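Long-range contacts in neurotoxin (Clostridium botulinum, PDB 1ZB7), which acts as a zinc endopeptidase in the host cytosol, cleaving synaptobrevins 1, 2 and 3 as the light chain of botulinum neurotoxin type G: residues A[10-21]-A[33-44]; A[131-140]-A[151-159]. All blocks are in the same frame, centred on the assembly; numbering follows the deposited sequence.

From the N terminus, contact 1 (10-21 with 33-44) closes the connection 22-32 across the hairpin of strands 19-23 and 34-38. Contact 2 (131-140 with 151-159) later closes the connection 141-150 across the hairpin of strands 137-142 and 150-155, so the two follow in series and neither nests nor crosses. Their centres are about 14 Å apart, and both reach the same mixed sheet of the zinc protease domain. Strand 19-23 runs antiparallel beside 137-142, joining the hairpins directly, while 43-46 and 158-161, the strands that follow each hairpin, are parallel neighbours. Arg-42 NH1 probably donates to Asn-157 OD1 at 2.7 Å, and the backbone of Trp-44 probably bonds that of Leu-158.

Contact 1 of 2, residues A[10-21]-A[33-44]; sequences YNDPINNDDIIM and YYKAFRIIDRIW
Asp-17 OD1 is gripped by two nitrogens of Arg-38, NH1 at 3.0 Å and NH2 at 3.2 Å, in an end-on salt bridge. Both donors keep OD1 in the guanidinium plane yet approach from one face of the carboxylate, the two planes being 41° apart. Asp-18 CB covers a face of the same guanidinium, while the Asp-18 carboxylate turns to Lys-6 in a separate salt bridge.

At the other end of the strand, Lys-35 NZ donates to Asp-12 O at 2.6 Å and to Tyr-10 O at 2.9 Å. Its side chain is extended throughout, with CG anti to the backbone N (chi1 176°), which carries the ammonium out to the carbonyls of the preceding loop. Met-21 is instead folded at chi2 and chi3, laying SD 3.7 Å from Lys-35 CA. The Phe-37 ring presents its edge to Tyr-10 O and meets the Tyr-10 ring obliquely. On the sheet face of Ile-20 and Ala-36, Ile-20 CD1 sits over the six-membered ring of Trp-44, 4.0 Å from its centroid, a CH-pi contact.

Reciprocal bonds between Ile-20 and Ala-36, with Ala-36 N to Ile-20 O at 2.7 Å, fix the register. The axes of 19-21 and 34-38, 150° apart, are those of the antiparallel beta hairpin of strands 19-23 and 34-38, preceded by an Asx turn in which Asn-15 OD1 accepts from Asp-17 N.

Contact 2 of 2, residues A[131-140]-A[151-159]; sequences ANVANVSINK and IKGLMTNLI
Ile-138 meets Leu-154 and Ile-159 with different parts of its side chain. CG1 lies between the backbone N and the carbonyl carbon (chi1 61°), 3.5 Å from Leu-154 O, and the chain then brings CD1 tip to tip with Ile-159 CD1 at 3.7 Å. Leu-154 lies alongside Ile-138, pointing the same way, its CB 4.0 Å from Lys-140 CB. Met-155 CG touches Ser-137 OG (3.6 Å) and Val-136 CG1 (3.8 Å), both on one side of it. Asn-139 is on the face opposite Ile-138, and Ile-151 CG2 rests against its amide, whose ND2 bonds Glu-23.

The backbone sets these positions. Lys-140 and Lys-152 exchange two nearly straight bonds (167° and 172°). Ile-138 N to Leu-154 O is equally straight, whereas its return bond is weak. Beyond them, Ser-137 OG donates to Ala-131 O at 2.6 Å, from above the carbonyl plane. Where the strands part, one water donates to Val-136 O and Leu-154 O and accepts from Thr-156 OG1, and a second donates to Val-136 O and Thr-156 O.

The register is that of an antiparallel beta hairpin at one border of the mixed sheet, 150-155 being outermost there within this chain.

Contact 1 of 2, residues A[10-21]-A[33-44]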
loop_
_atom_site.group_PDB
_atom_site.type_symbol
_atom_site.label_atom_id
_atom_site.label_comp_id
_atom_site.label_asym_id
_atom_site.label_seq_id
_atom_site.Cartn_x
_atom_site.Cartn_y
_atom_site.Cartn_z
ATOM N N TYR A 10 21.080 -18.835 -31.341
ATOM C CA TYR A 10 20.350 -20.005 -30.958
ATOM C C TYR A 10 20.814 -21.287 -31.600
ATOM O O TYR A 10 20.861 -22.314 -30.945
ATOM C CB TYR A 10 18.856 -19.889 -31.170
ATOM C CG TYR A 10 18.149 -21.050 -30.484
ATOM C CD1 TYR A 10 18.009 -21.065 -29.102
ATOM C CD2 TYR A 10 17.687 -22.146 -31.181
ATOM C CE1 TYR A 10 17.407 -22.090 -28.472
ATOM C CE2 TYR A 10 17.054 -23.194 -30.518
ATOM C CZ TYR A 10 16.916 -23.145 -29.167
ATOM O OH TYR A 10 16.279 -24.137 -28.450
ATOM N N ASN A 11 21.199 -21.213 -32.862
ATOM C CA ASN A 11 21.613 -22.403 -33.621
ATOM C C ASN A 11 23.056 -22.794 -33.537
ATOM O O ASN A 11 23.449 -23.815 -34.090
ATOM C CB ASN A 11 21.147 -22.282 -35.090
ATOM C CG ASN A 11 21.951 -21.221 -35.912
ATOM O OD1 ASN A 11 22.875 -20.518 -35.419
ATOM N ND2 ASN A 11 21.561 -21.094 -37.167
ATOM N N ASP A 12 23.840 -22.026 -32.788
ATOM C CA ASP A 12 25.210 -22.374 -32.493
ATOM C C ASP A 12 25.149 -23.793 -31.875
ATOM O O ASP A 12 24.298 -24.035 -30.998
ATOM C CB ASP A 12 25.803 -21.431 -31.446
ATOM C CG ASP A 12 26.227 -20.013 -31.984
ATOM O OD1 ASP A 12 26.226 -19.707 -33.222
ATOM O OD2 ASP A 12 26.527 -19.179 -31.083
ATOM N N PRO A 13 26.017 -24.739 -32.328
ATOM C CA PRO A 13 25.938 -26.116 -31.785
ATOM C C PRO A 13 26.314 -26.327 -30.295
ATOM O O PRO A 13 27.138 -25.608 -29.677
ATOM C CB PRO A 13 26.838 -26.937 -32.704
ATOM C CG PRO A 13 27.639 -25.981 -33.493
ATOM C CD PRO A 13 27.036 -24.618 -33.398
ATOM N N ILE A 14 25.641 -27.330 -29.749
ATOM C CA ILE A 14 25.928 -27.858 -28.435
ATOM C C ILE A 14 27.438 -28.074 -28.364
ATOM O O ILE A 14 27.994 -28.728 -29.233
ATOM C CB ILE A 14 25.166 -29.208 -28.252
ATOM C CG1 ILE A 14 23.633 -29.038 -28.260
ATOM C CG2 ILE A 14 25.553 -29.870 -27.029
ATOM C CD1 ILE A 14 23.115 -28.344 -26.958
ATOM N N ASN A 15 28.108 -27.558 -27.330
ATOM C CA ASN A 15 29.512 -27.882 -27.185
ATOM C C ASN A 15 29.873 -28.500 -25.803
ATOM O O ASN A 15 31.017 -28.807 -25.597
ATOM C CB ASN A 15 30.400 -26.630 -27.479
ATOM C CG ASN A 15 29.964 -25.413 -26.678
ATOM O OD1 ASN A 15 29.746 -25.491 -25.457
ATOM N ND2 ASN A 15 29.883 -24.297 -27.323
ATOM N N ASN A 16 28.865 -28.633 -24.902
ATOM C CA ASN A 16 28.957 -29.265 -23.589
ATOM C C ASN A 16 29.648 -28.419 -22.589
ATOM O O ASN A 16 29.919 -28.875 -21.525
ATOM C CB ASN A 16 29.644 -30.622 -23.671
ATOM C CG ASN A 16 28.893 -31.603 -24.522
ATOM O OD1 ASN A 16 27.682 -31.722 -24.418
ATOM N ND2 ASN A 16 29.577 -32.253 -25.393
ATOM N N ASP A 17 29.973 -27.185 -22.946
ATOM C CA ASP A 17 30.661 -26.249 -22.097
ATOM C C ASP A 17 29.694 -25.080 -21.821
ATOM O O ASP A 17 29.064 -24.993 -20.737
ATOM C CB ASP A 17 31.944 -25.761 -22.790
ATOM C CG ASP A 17 32.677 -24.635 -21.980
ATOM O OD1 ASP A 17 32.304 -24.276 -20.843
ATOM O OD2 ASP A 17 33.591 -24.040 -22.521
ATOM N N ASP A 18 29.550 -24.171 -22.794
ATOM C CA ASP A 18 28.703 -23.008 -22.564
ATOM C C ASP A 18 27.418 -23.071 -23.396
ATOM O O ASP A 18 26.545 -22.246 -23.252
ATOM C CB ASP A 18 29.499 -21.706 -22.730
ATOM C CG ASP A 18 30.088 -21.552 -24.133
ATOM O OD1 ASP A 18 29.884 -22.397 -25.049
ATOM O OD2 ASP A 18 30.725 -20.532 -24.357
ATOM N N ILE A 19 27.301 -24.110 -24.204
ATOM C CA ILE A 19 26.053 -24.434 -24.889
ATOM C C ILE A 19 25.766 -25.904 -24.604
ATOM O O ILE A 19 26.535 -26.787 -25.019
ATOM C CB ILE A 19 26.080 -24.135 -26.417
ATOM C CG1 ILE A 19 26.432 -22.671 -26.647
ATOM C CG2 ILE A 19 24.717 -24.435 -26.999
ATOM C CD1 ILE A 19 26.671 -22.229 -28.081
ATOM N N ILE A 20 24.726 -26.142 -23.818
ATOM C CA ILE A 20 24.449 -27.446 -23.276
ATOM C C ILE A 20 22.953 -27.776 -23.284
ATOM O O ILE A 20 22.069 -26.884 -23.517
ATOM C CB ILE A 20 24.997 -27.570 -21.737
ATOM C CG1 ILE A 20 24.158 -26.668 -20.805
ATOM C CG2 ILE A 20 26.457 -27.207 -21.574
ATOM C CD1 ILE A 20 24.389 -26.976 -19.225
ATOM N N MET A 21 22.688 -29.063 -23.031
ATOM C CA MET A 21 21.400 -29.630 -22.653
ATOM C C MET A 21 21.337 -29.773 -21.154
ATOM O O MET A 21 22.223 -30.322 -20.535
ATOM C CB MET A 21 21.172 -30.972 -23.337
ATOM C CG MET A 21 21.110 -30.888 -24.887
ATOM S SD MET A 21 19.960 -29.645 -25.573
ATOM C CE MET A 21 18.369 -30.447 -25.377
ATOM N N TYR A 33 14.995 -32.168 -21.064
ATOM C CA TYR A 33 16.203 -31.371 -21.253
ATOM C C TYR A 33 16.064 -30.276 -22.298
ATOM O O TYR A 33 15.514 -30.485 -23.358
ATOM C CB TYR A 33 17.382 -32.270 -21.669
ATOM C CG TYR A 33 17.964 -33.088 -20.549
ATOM C CD1 TYR A 33 19.128 -32.676 -19.903
ATOM C CD2 TYR A 33 17.336 -34.245 -20.120
ATOM C CE1 TYR A 33 19.678 -33.389 -18.928
ATOM C CE2 TYR A 33 17.879 -34.987 -19.100
ATOM C CZ TYR A 33 19.045 -34.548 -18.494
ATOM O OH TYR A 33 19.612 -35.248 -17.463
ATOM N N TYR A 34 16.692 -29.144 -22.015
ATOM C CA TYR A 34 16.609 -27.932 -22.788
ATOM C C TYR A 34 17.970 -27.390 -23.161
ATOM O O TYR A 34 18.932 -27.532 -22.405
ATOM C CB TYR A 34 15.934 -26.830 -21.948
ATOM C CG TYR A 34 14.596 -27.183 -21.364
ATOM C CD1 TYR A 34 13.435 -27.171 -22.156
ATOM C CD2 TYR A 34 14.470 -27.488 -20.019
ATOM C CE1 TYR A 34 12.230 -27.490 -21.622
ATOM C CE2 TYR A 34 13.254 -27.810 -19.468
ATOM C CZ TYR A 34 12.138 -27.804 -20.271
ATOM O OH TYR A 34 10.915 -28.101 -19.694
ATOM N N LYS A 35 18.014 -26.660 -24.265
ATOM C CA LYS A 35 19.232 -26.071 -24.814
ATOM C C LYS A 35 19.464 -24.764 -24.077
ATOM O O LYS A 35 18.582 -23.966 -23.980
ATOM C CB LYS A 35 19.171 -25.956 -26.335
ATOM C CG LYS A 35 20.385 -25.254 -26.948
ATOM C CD LYS A 35 20.468 -25.374 -28.459
ATOM C CE LYS A 35 21.792 -24.945 -28.963
ATOM N NZ LYS A 35 21.903 -24.981 -30.398
ATOM N N ALA A 36 20.620 -24.635 -23.404
ATOM C CA ALA A 36 20.947 -23.482 -22.567
ATOM C C ALA A 36 22.314 -22.850 -22.918
ATOM O O ALA A 36 23.158 -23.493 -23.479
ATOM C CB ALA A 36 20.812 -23.881 -20.964
ATOM N N PHE A 37 22.442 -21.557 -22.652
ATOM C CA PHE A 37 23.566 -20.686 -23.113
ATOM C C PHE A 37 24.135 -19.932 -21.894
ATOM O O PHE A 37 23.413 -19.227 -21.154
ATOM C CB PHE A 37 23.139 -19.698 -24.169
ATOM C CG PHE A 37 22.468 -20.322 -25.337
ATOM C CD1 PHE A 37 23.171 -20.552 -26.527
ATOM C CD2 PHE A 37 21.176 -20.767 -25.238
ATOM C CE1 PHE A 37 22.579 -21.159 -27.617
ATOM C CE2 PHE A 37 20.541 -21.388 -26.342
ATOM C CZ PHE A 37 21.283 -21.578 -27.543
ATOM N N ARG A 38 25.422 -20.146 -21.660
ATOM C CA ARG A 38 26.078 -19.499 -20.566
ATOM C C ARG A 38 26.680 -18.210 -21.080
ATOM O O ARG A 38 27.811 -18.184 -21.645
ATOM C CB ARG A 38 27.132 -20.390 -19.906
ATOM C CG ARG A 38 27.626 -19.884 -18.513
ATOM C CD ARG A 38 28.807 -20.652 -17.850
ATOM N NE ARG A 38 30.026 -20.497 -18.630
ATOM C CZ ARG A 38 30.715 -21.480 -19.227
ATOM N NH1 ARG A 38 30.325 -22.737 -19.133
ATOM N NH2 ARG A 38 31.788 -21.198 -19.978
ATOM N N ILE A 39 25.943 -17.154 -20.823
ATOM C CA ILE A 39 26.349 -15.836 -21.236
ATOM C C ILE A 39 27.363 -15.104 -20.317
ATOM O O ILE A 39 28.126 -14.214 -20.753
ATOM C CB ILE A 39 25.079 -14.950 -21.446
ATOM C CG1 ILE A 39 24.250 -14.890 -20.140
ATOM C CG2 ILE A 39 24.277 -15.488 -22.582
ATOM C CD1 ILE A 39 23.567 -13.591 -19.996
ATOM N N ILE A 40 27.328 -15.480 -19.044
ATOM C CA ILE A 40 28.174 -14.964 -17.981
ATOM C C ILE A 40 28.445 -16.186 -17.153
ATOM O O ILE A 40 27.623 -17.086 -17.100
ATOM C CB ILE A 40 27.449 -13.862 -17.097
ATOM C CG1 ILE A 40 27.148 -12.606 -17.902
ATOM C CG2 ILE A 40 28.382 -13.387 -15.908
ATOM C CD1 ILE A 40 25.926 -11.672 -17.420
ATOM N N ASP A 41 29.629 -16.274 -16.539
ATOM C CA ASP A 41 29.826 -17.321 -15.516
ATOM C C ASP A 41 28.664 -17.476 -14.486
ATOM O O ASP A 41 28.202 -16.513 -13.888
ATOM C CB ASP A 41 31.161 -17.159 -14.831
ATOM C CG ASP A 41 32.339 -17.435 -15.849
ATOM O OD1 ASP A 41 32.636 -18.675 -16.250
ATOM O OD2 ASP A 41 32.871 -16.378 -16.283
ATOM N N ARG A 42 28.213 -18.711 -14.379
ATOM C CA ARG A 42 27.190 -19.133 -13.485
ATOM C C ARG A 42 25.748 -18.661 -13.821
ATOM O O ARG A 42 24.853 -18.968 -13.100
ATOM C CB ARG A 42 27.638 -18.788 -12.056
ATOM C CG ARG A 42 28.907 -19.644 -11.757
ATOM C CD ARG A 42 29.051 -19.894 -10.343
ATOM N NE ARG A 42 29.415 -21.283 -10.054
ATOM C CZ ARG A 42 28.706 -22.187 -9.335
ATOM N NH1 ARG A 42 27.435 -22.016 -8.778
ATOM N NH2 ARG A 42 29.321 -23.335 -9.170
ATOM N N ILE A 43 25.593 -18.016 -14.971
ATOM C CA ILE A 43 24.320 -17.435 -15.451
ATOM C C ILE A 43 23.966 -17.949 -16.875
ATOM O O ILE A 43 24.692 -17.700 -17.856
ATOM C CB ILE A 43 24.401 -15.889 -15.461
ATOM C CG1 ILE A 43 24.838 -15.349 -14.098
ATOM C CG2 ILE A 43 23.091 -15.331 -15.892
ATOM C CD1 ILE A 43 24.878 -13.778 -14.028
ATOM N N TRP A 44 22.849 -18.639 -16.950
ATOM C CA TRP A 44 22.404 -19.360 -18.096
ATOM C C TRP A 44 21.074 -18.750 -18.608
ATOM O O TRP A 44 20.225 -18.382 -17.813
ATOM C CB TRP A 44 22.173 -20.831 -17.725
ATOM C CG TRP A 44 23.462 -21.511 -17.384
ATOM C CD1 TRP A 44 24.159 -21.517 -16.108
ATOM C CD2 TRP A 44 24.264 -22.306 -18.241
ATOM N NE1 TRP A 44 25.240 -22.255 -16.211
ATOM C CE2 TRP A 44 25.367 -22.766 -17.466
ATOM C CE3 TRP A 44 24.160 -22.690 -19.573
ATOM C CZ2 TRP A 44 26.377 -23.550 -17.995
ATOM C CZ3 TRP A 44 25.183 -23.440 -20.128
ATOM C CH2 TRP A 44 26.267 -23.895 -19.338
HETATM O O HOH W 1 16.281 -23.676 -25.621
#

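Contact 2 of 2, residues A[131-140]-A[151-159]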
loop_
_atom_site.group_PDB
_atom_site.type_symbol
_atom_site.label_atom_id
_atom_site.label_comp_id
_atom_site.label_asym_id
_atom_site.label_seq_id
_atom_site.Cartn_x
_atom_site.Cartn_y
_atom_site.Cartn_z
ATOM N N ALA A 131 27.158 -31.179 -2.609
ATOM C CA ALA A 131 26.852 -30.525 -3.878
ATOM C C ALA A 131 25.646 -31.131 -4.558
ATOM O O ALA A 131 25.015 -30.507 -5.382
ATOM C CB ALA A 131 28.048 -30.610 -4.787
ATOM N N ASN A 132 25.314 -32.348 -4.201
ATOM C CA ASN A 132 24.338 -33.100 -4.915
ATOM C C ASN A 132 22.957 -32.864 -4.355
ATOM O O ASN A 132 22.245 -33.837 -4.066
ATOM C CB ASN A 132 24.645 -34.578 -4.777
ATOM C CG ASN A 132 24.648 -35.013 -3.290
ATOM O OD1 ASN A 132 25.728 -35.024 -2.557
ATOM N ND2 ASN A 132 23.423 -35.346 -2.804
ATOM N N VAL A 133 22.614 -31.606 -4.088
ATOM C CA VAL A 133 21.323 -31.277 -3.537
ATOM C C VAL A 133 20.648 -30.220 -4.413
ATOM O O VAL A 133 21.337 -29.452 -5.099
ATOM C CB VAL A 133 21.413 -30.789 -2.087
ATOM C CG1 VAL A 133 21.880 -31.932 -1.190
ATOM C CG2 VAL A 133 22.267 -29.541 -1.954
ATOM N N ALA A 134 19.320 -30.140 -4.291
ATOM C CA ALA A 134 18.481 -29.467 -5.283
ATOM C C ALA A 134 18.672 -27.967 -5.252
ATOM O O ALA A 134 18.537 -27.334 -6.298
ATOM C CB ALA A 134 17.001 -29.834 -5.075
ATOM N N ASN A 135 19.066 -27.409 -4.097
ATOM C CA ASN A 135 19.398 -25.972 -4.067
ATOM C C ASN A 135 20.761 -25.616 -4.701
ATOM O O ASN A 135 21.112 -24.421 -4.798
ATOM C CB ASN A 135 19.314 -25.362 -2.635
ATOM C CG ASN A 135 20.134 -26.075 -1.604
ATOM O OD1 ASN A 135 19.935 -27.279 -1.349
ATOM N ND2 ASN A 135 21.026 -25.323 -0.909
ATOM N N VAL A 136 21.555 -26.632 -5.037
ATOM C CA VAL A 136 22.882 -26.407 -5.525
ATOM C C VAL A 136 23.096 -26.785 -7.036
ATOM O O VAL A 136 23.674 -25.986 -7.791
ATOM C CB VAL A 136 23.972 -27.106 -4.628
ATOM C CG1 VAL A 136 25.329 -27.042 -5.315
ATOM C CG2 VAL A 136 24.098 -26.431 -3.235
ATOM N N SER A 137 22.675 -28.001 -7.383
ATOM C CA SER A 137 22.987 -28.737 -8.621
ATOM C C SER A 137 21.737 -29.154 -9.454
ATOM O O SER A 137 20.694 -29.542 -8.913
ATOM C CB SER A 137 23.782 -30.020 -8.362
ATOM O OG SER A 137 25.124 -29.753 -7.833
ATOM N N ILE A 138 21.896 -29.038 -10.770
ATOM C CA ILE A 138 21.006 -29.582 -11.807
ATOM C C ILE A 138 21.743 -30.621 -12.632
ATOM O O ILE A 138 22.947 -30.819 -12.496
ATOM C CB ILE A 138 20.473 -28.444 -12.748
ATOM C CG1 ILE A 138 21.592 -27.693 -13.507
ATOM C CG2 ILE A 138 19.728 -27.442 -11.898
ATOM C CD1 ILE A 138 21.035 -26.790 -14.665
ATOM N N ASN A 139 21.002 -31.309 -13.483
ATOM C CA ASN A 139 21.564 -32.286 -14.415
ATOM C C ASN A 139 21.940 -31.593 -15.726
ATOM O O ASN A 139 21.159 -30.836 -16.312
ATOM C CB ASN A 139 20.558 -33.323 -14.810
ATOM C CG ASN A 139 20.145 -34.263 -13.678
ATOM O OD1 ASN A 139 20.949 -34.753 -12.921
ATOM N ND2 ASN A 139 18.832 -34.567 -13.639
ATOM N N LYS A 140 23.120 -31.919 -16.185
ATOM C CA LYS A 140 23.642 -31.567 -17.486
ATOM C C LYS A 140 23.912 -32.865 -18.267
ATOM O O LYS A 140 24.415 -33.871 -17.741
ATOM C CB LYS A 140 24.949 -30.784 -17.256
ATOM C CG LYS A 140 26.025 -30.837 -18.379
ATOM C CD LYS A 140 27.301 -30.016 -17.923
ATOM C CE LYS A 140 28.154 -29.634 -19.126
ATOM N NZ LYS A 140 29.599 -29.389 -18.701
ATOM N N ILE A 151 25.110 -38.164 -17.801
ATOM C CA ILE A 151 24.417 -37.194 -16.967
ATOM C C ILE A 151 25.358 -36.791 -15.811
ATOM O O ILE A 151 25.740 -37.591 -15.009
ATOM C CB ILE A 151 23.083 -37.753 -16.391
ATOM C CG1 ILE A 151 22.220 -38.424 -17.460
ATOM C CG2 ILE A 151 22.284 -36.703 -15.703
ATOM C CD1 ILE A 151 21.769 -37.562 -18.553
ATOM N N LYS A 152 25.700 -35.521 -15.734
ATOM C CA LYS A 152 26.685 -34.963 -14.784
ATOM C C LYS A 152 26.008 -33.816 -13.999
ATOM O O LYS A 152 25.101 -33.143 -14.496
ATOM C CB LYS A 152 27.922 -34.506 -15.590
ATOM C CG LYS A 152 28.863 -35.716 -15.969
ATOM C CD LYS A 152 30.291 -35.601 -15.316
ATOM C CE LYS A 152 30.959 -36.925 -14.964
ATOM N NZ LYS A 152 31.898 -37.433 -16.051
ATOM N N GLY A 153 26.382 -33.642 -12.766
ATOM C CA GLY A 153 25.900 -32.553 -11.942
ATOM C C GLY A 153 26.461 -31.207 -12.409
ATOM O O GLY A 153 27.483 -31.183 -13.038
ATOM N N LEU A 154 25.731 -30.106 -12.204
ATOM C CA LEU A 154 26.169 -28.811 -12.660
ATOM C C LEU A 154 25.668 -27.790 -11.730
ATOM O O LEU A 154 24.463 -27.667 -11.545
ATOM C CB LEU A 154 25.665 -28.451 -14.107
ATOM C CG LEU A 154 26.013 -27.011 -14.598
ATOM C CD1 LEU A 154 27.517 -26.839 -14.831
ATOM C CD2 LEU A 154 25.292 -26.618 -15.862
ATOM N N MET A 155 26.600 -26.984 -11.231
ATOM C CA MET A 155 26.294 -25.936 -10.303
ATOM C C MET A 155 26.124 -24.598 -11.058
ATOM O O MET A 155 26.931 -24.264 -11.922
ATOM C CB MET A 155 27.392 -25.871 -9.285
ATOM C CG MET A 155 27.516 -27.154 -8.385
ATOM S SD MET A 155 29.043 -27.199 -7.365
ATOM C CE MET A 155 29.136 -25.363 -7.002
ATOM N N THR A 156 25.059 -23.852 -10.744
ATOM C CA THR A 156 24.774 -22.620 -11.373
ATOM C C THR A 156 24.327 -21.625 -10.305
ATOM O O THR A 156 23.844 -22.041 -9.268
ATOM C CB THR A 156 23.560 -22.795 -12.435
ATOM O OG1 THR A 156 22.323 -23.074 -11.771
ATOM C CG2 THR A 156 23.779 -23.933 -13.369
ATOM N N ASN A 157 24.368 -20.322 -10.593
ATOM C CA ASN A 157 23.771 -19.304 -9.695
ATOM C C ASN A 157 22.357 -18.833 -10.142
ATOM O O ASN A 157 21.473 -18.628 -9.322
ATOM C CB ASN A 157 24.722 -18.104 -9.552
ATOM C CG ASN A 157 25.973 -18.427 -8.766
ATOM O OD1 ASN A 157 26.276 -19.593 -8.442
ATOM N ND2 ASN A 157 26.681 -17.396 -8.404
ATOM N N LEU A 158 22.194 -18.656 -11.466
ATOM C CA LEU A 158 21.046 -18.104 -12.125
ATOM C C LEU A 158 20.772 -18.779 -13.468
ATOM O O LEU A 158 21.685 -18.883 -14.337
ATOM C CB LEU A 158 21.210 -16.590 -12.326
ATOM C CG LEU A 158 20.011 -15.868 -12.960
ATOM C CD1 LEU A 158 18.690 -16.056 -12.188
ATOM C CD2 LEU A 158 20.351 -14.419 -13.145
ATOM N N ILE A 159 19.532 -19.295 -13.588
ATOM C CA ILE A 159 18.932 -19.753 -14.815
ATOM C C ILE A 159 17.673 -18.872 -15.183
ATOM O O ILE A 159 16.756 -18.691 -14.371
ATOM C CB ILE A 159 18.624 -21.264 -14.798
ATOM C CG1 ILE A 159 19.845 -22.066 -14.484
ATOM C CG2 ILE A 159 18.053 -21.712 -16.153
ATOM C CD1 ILE A 159 19.549 -23.468 -14.025
HETATM O O HOH W 2 22.760 -25.777 -10.479
HETATM O O HOH W 3 24.991 -23.852 -7.252
#